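Local coordinates for protein 1,4-dihydroxy-2-naphthoyl-CoA hydrolase (Synechocystis sp., PDB 4K00) that hydrolyses the thioester 1,4-dihydroxy-2-naphthoyl-CoA to 1,4-dihydroxy-2-naphthoate and CoA, a step in making phylloquinone (vitamin K1), at residues V62-D67 / A110-V115. Numbering follows the deposited sequence. Where two conformers were deposited one is given.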
ATOM      1  N   VAL A  62      -2.046 -10.764 -16.061  1.00 23.98           N
ATOM      2  CA  VAL A  62      -1.715 -10.126 -17.337  1.00 24.93           C
ATOM      3  C   VAL A  62      -2.707  -9.037 -17.768  1.00 20.15           C
ATOM      4  O   VAL A  62      -2.443  -8.273 -18.701  1.00 21.68           O
ATOM      5  CB  VAL A  62      -1.572 -11.146 -18.484  1.00 28.03           C
ATOM      6  CG1 VAL A  62      -0.435 -12.115 -18.190  1.00 33.98           C
ATOM      7  CG2 VAL A  62      -2.883 -11.880 -18.733  1.00 26.59           C
ATOM      8  N   HIS A  63      -3.843  -8.976 -17.093  1.00 18.36           N
ATOM      9  CA  HIS A  63      -4.844  -7.957 -17.367  1.00 18.20           C
ATOM     10  C   HIS A  63      -5.672  -7.734 -16.106  1.00 17.62           C
ATOM     11  O   HIS A  63      -5.990  -8.669 -15.370  1.00 18.29           O
ATOM     12  CB  HIS A  63      -5.751  -8.388 -18.537  1.00 21.43           C
ATOM     13  CG  HIS A  63      -6.975  -7.536 -18.712  1.00 20.48           C
ATOM     14  ND1 HIS A  63      -6.955  -6.335 -19.391  1.00 19.92           N
ATOM     15  CD2 HIS A  63      -8.255  -7.717 -18.304  1.00 20.17           C
ATOM     16  CE1 HIS A  63      -8.168  -5.802 -19.376  1.00 20.87           C
ATOM     17  NE2 HIS A  63      -8.978  -6.627 -18.733  1.00 22.24           N
ATOM     18  N   ALA A  64      -6.021  -6.478 -15.873  1.00 16.77           N
ATOM     19  CA  ALA A  64      -6.977  -6.123 -14.841  1.00 16.61           C
ATOM     20  C   ALA A  64      -7.862  -5.007 -15.349  1.00 15.97           C
ATOM     21  O   ALA A  64      -7.415  -4.143 -16.125  1.00 18.05           O
ATOM     22  CB  ALA A  64      -6.262  -5.691 -13.569  1.00 16.43           C
ATOM     23  N   SER A  65      -9.125  -5.029 -14.937  0.50 18.32           N
ATOM     24  CA  SER A  65      -9.998  -3.891 -15.160  0.50 19.55           C
ATOM     25  C   SER A  65     -11.006  -3.777 -14.037  0.50 19.54           C
ATOM     26  O   SER A  65     -11.322  -4.761 -13.367  0.50 17.90           O
ATOM     27  CB  SER A  65     -10.726  -4.017 -16.500  0.50 23.15           C
ATOM     28  OG  SER A  65     -11.704  -5.039 -16.453  0.50 26.38           O
ATOM     29  N   ILE A  66     -11.503  -2.563 -13.840  1.00 17.75           N
ATOM     30  CA  ILE A  66     -12.479  -2.297 -12.789  1.00 19.10           C
ATOM     31  C   ILE A  66     -13.296  -1.060 -13.133  1.00 19.46           C
ATOM     32  O   ILE A  66     -12.751  -0.076 -13.625  1.00 19.46           O
ATOM     33  CB  ILE A  66     -11.794  -2.184 -11.408  1.00 18.40           C
ATOM     34  CG1 ILE A  66     -12.808  -1.912 -10.290  1.00 18.82           C
ATOM     35  CG2 ILE A  66     -10.727  -1.083 -11.397  1.00 22.69           C
ATOM     36  CD1 ILE A  66     -12.304  -2.385  -8.939  1.00 18.93           C
ATOM     37  N   ASP A  67     -14.614  -1.135 -12.912  1.00 20.20           N
ATOM     38  CA  ASP A  67     -15.492   0.026 -13.033  1.00 21.91           C
ATOM     39  C   ASP A  67     -16.134   0.350 -11.687  1.00 21.24           C
ATOM     40  O   ASP A  67     -16.543  -0.554 -10.956  1.00 22.51           O
ATOM     41  CB  ASP A  67     -16.598  -0.238 -14.052  1.00 24.21           C
ATOM     42  CG  ASP A  67     -16.059  -0.609 -15.423  1.00 25.93           C
ATOM     43  OD1 ASP A  67     -15.360   0.208 -16.053  1.00 26.15           O
ATOM     44  OD2 ASP A  67     -16.335  -1.728 -15.863  1.00 26.00           O
ATOM     45  N   ALA A 110     -15.222  -5.935 -11.600  1.00 19.23           N
ATOM     46  CA  ALA A 110     -13.829  -6.036 -12.034  1.00 20.48           C
ATOM     47  C   ALA A 110     -13.551  -7.385 -12.693  1.00 20.94           C
ATOM     48  O   ALA A 110     -14.334  -8.339 -12.562  1.00 17.19           O
ATOM     49  CB  ALA A 110     -12.884  -5.826 -10.852  1.00 17.82           C
ATOM     50  N   GLN A 111     -12.431  -7.439 -13.412  1.00 18.52           N
ATOM     51  CA  GLN A 111     -11.904  -8.676 -13.972  1.00 18.71           C
ATOM     52  C   GLN A 111     -10.394  -8.688 -13.805  1.00 20.73           C
ATOM     53  O   GLN A 111      -9.752  -7.642 -13.890  1.00 20.63           O
ATOM     54  CB  GLN A 111     -12.236  -8.784 -15.449  1.00 23.50           C
ATOM     55  CG  GLN A 111     -13.699  -9.030 -15.740  1.00 28.74           C
ATOM     56  CD  GLN A 111     -13.944  -9.436 -17.187  1.00 37.27           C
ATOM     57  OE1 GLN A 111     -13.106  -9.208 -18.061  1.00 37.82           O
ATOM     58  NE2 GLN A 111     -15.110 -10.032 -17.444  1.00 32.76           N
ATOM     59  N   THR A 112      -9.836  -9.862 -13.515  1.00 19.60           N
ATOM     60  CA  THR A 112      -8.396 -10.082 -13.640  1.00 18.02           C
ATOM     61  C   THR A 112      -8.141 -11.353 -14.457  1.00 18.51           C
ATOM     62  O   THR A 112      -8.876 -12.320 -14.336  1.00 22.52           O
ATOM     63  CB  THR A 112      -7.704 -10.187 -12.262  1.00 21.73           C
ATOM     64  OG1 THR A 112      -8.269 -11.257 -11.493  1.00 18.68           O
ATOM     65  CG2 THR A 112      -7.841  -8.885 -11.470  1.00 21.00           C
ATOM     66  N   HIS A 113      -7.128 -11.323 -15.318  1.00 18.06           N
ATOM     67  CA  HIS A 113      -6.720 -12.481 -16.105  1.00 18.82           C
ATOM     68  C   HIS A 113      -5.313 -12.874 -15.682  1.00 19.08           C
ATOM     69  O   HIS A 113      -4.447 -12.005 -15.443  1.00 20.63           O
ATOM     70  CB  HIS A 113      -6.675 -12.174 -17.606  1.00 20.66           C
ATOM     71  CG  HIS A 113      -7.975 -11.720 -18.195  1.00 23.77           C
ATOM     72  ND1 HIS A 113      -9.133 -11.574 -17.461  1.00 28.24           N
ATOM     73  CD2 HIS A 113      -8.291 -11.374 -19.465  1.00 23.31           C
ATOM     74  CE1 HIS A 113     -10.106 -11.153 -18.253  1.00 24.85           C
ATOM     75  NE2 HIS A 113      -9.623 -11.031 -19.474  1.00 27.74           N
ATOM     76  N   HIS A 114      -5.085 -14.174 -15.634  1.00 17.15           N
ATOM     77  CA  HIS A 114      -3.874 -14.750 -15.077  1.00 18.29           C
ATOM     78  C   HIS A 114      -3.395 -15.835 -16.023  1.00 20.00           C
ATOM     79  O   HIS A 114      -4.200 -16.618 -16.560  1.00 18.76           O
ATOM     80  CB  HIS A 114      -4.161 -15.398 -13.718  1.00 19.38           C
ATOM     81  CG  HIS A 114      -4.932 -14.530 -12.774  1.00 18.29           C
ATOM     82  ND1 HIS A 114      -4.393 -14.049 -11.602  1.00 21.21           N
ATOM     83  CD2 HIS A 114      -6.208 -14.078 -12.815  1.00 19.07           C
ATOM     84  CE1 HIS A 114      -5.303 -13.334 -10.963  1.00 22.22           C
ATOM     85  NE2 HIS A 114      -6.410 -13.325 -11.685  1.00 17.69           N
ATOM     86  N   VAL A 115      -2.087 -15.910 -16.225  1.00 20.85           N
ATOM     87  CA  VAL A 115      -1.548 -16.920 -17.094  1.00 22.45           C
ATOM     88  C   VAL A 115      -0.421 -17.662 -16.406  1.00 24.32           C
ATOM     89  O   VAL A 115       0.278 -17.116 -15.548  1.00 22.69           O
ATOM     90  CB  VAL A 115      -1.036 -16.336 -18.416  1.00 29.30           C
ATOM     91  CG1 VAL A 115      -2.134 -15.549 -19.119  1.00 27.90           C
ATOM     92  CG2 VAL A 115       0.190 -15.476 -18.173  1.00 34.68           C
TER
HETATM   93  O   HOH W   1     -11.762  -6.755 -18.578  1.00 24.28           O
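His-63 and His-113 project side by side from neighbouring antiparallel strands, yet their rings are neither stacked nor edge-to-face: the planes meet at 48°, and CD2 of His-63 sits over the centre of the His-113 imidazole, 3.8 Å from its NE2. CG of His-63 stands anti to its backbone N (chi1 168°), 4.1 Å from His-113 CD2. His-63 NE2 takes a water, lying in the ring plane at 2.8 Å, which also bonds Ser-65 OG and donates to Gln-111 OE1, so one solvent molecule ties together three side chains on this face. The amide rotation of Gln-111 is fixed by NE2, bound to Asp-95, while His-63 ND1 bonds Asp-67 of the second subunit. His-63 to Asp-67 also pair antiparallel with a strand of that subunit, so the hotdog-fold sheet runs on across the interface. On the reverse face, turned toward helix 26-43, Ile-66 lays CB, CG1 and CD1 against the methyl of Ala-110, and Thr-112 OG1 bonds both His-114 NE2, at 2.8 Å, and Tyr-96 OH. Between the faces, Ser-65 and Gln-111 exchange two backbone bonds, N to O each way. Val-62 and His-63 both face His-113, a classic beta bulge, with Val-62 N bonded to His-113 O and His-113 N to His-63 O. There the Val-62 side chain crosses that of Val-115 at about a right angle, its CG1 a tight 3.4 Å from Val-115 CG2.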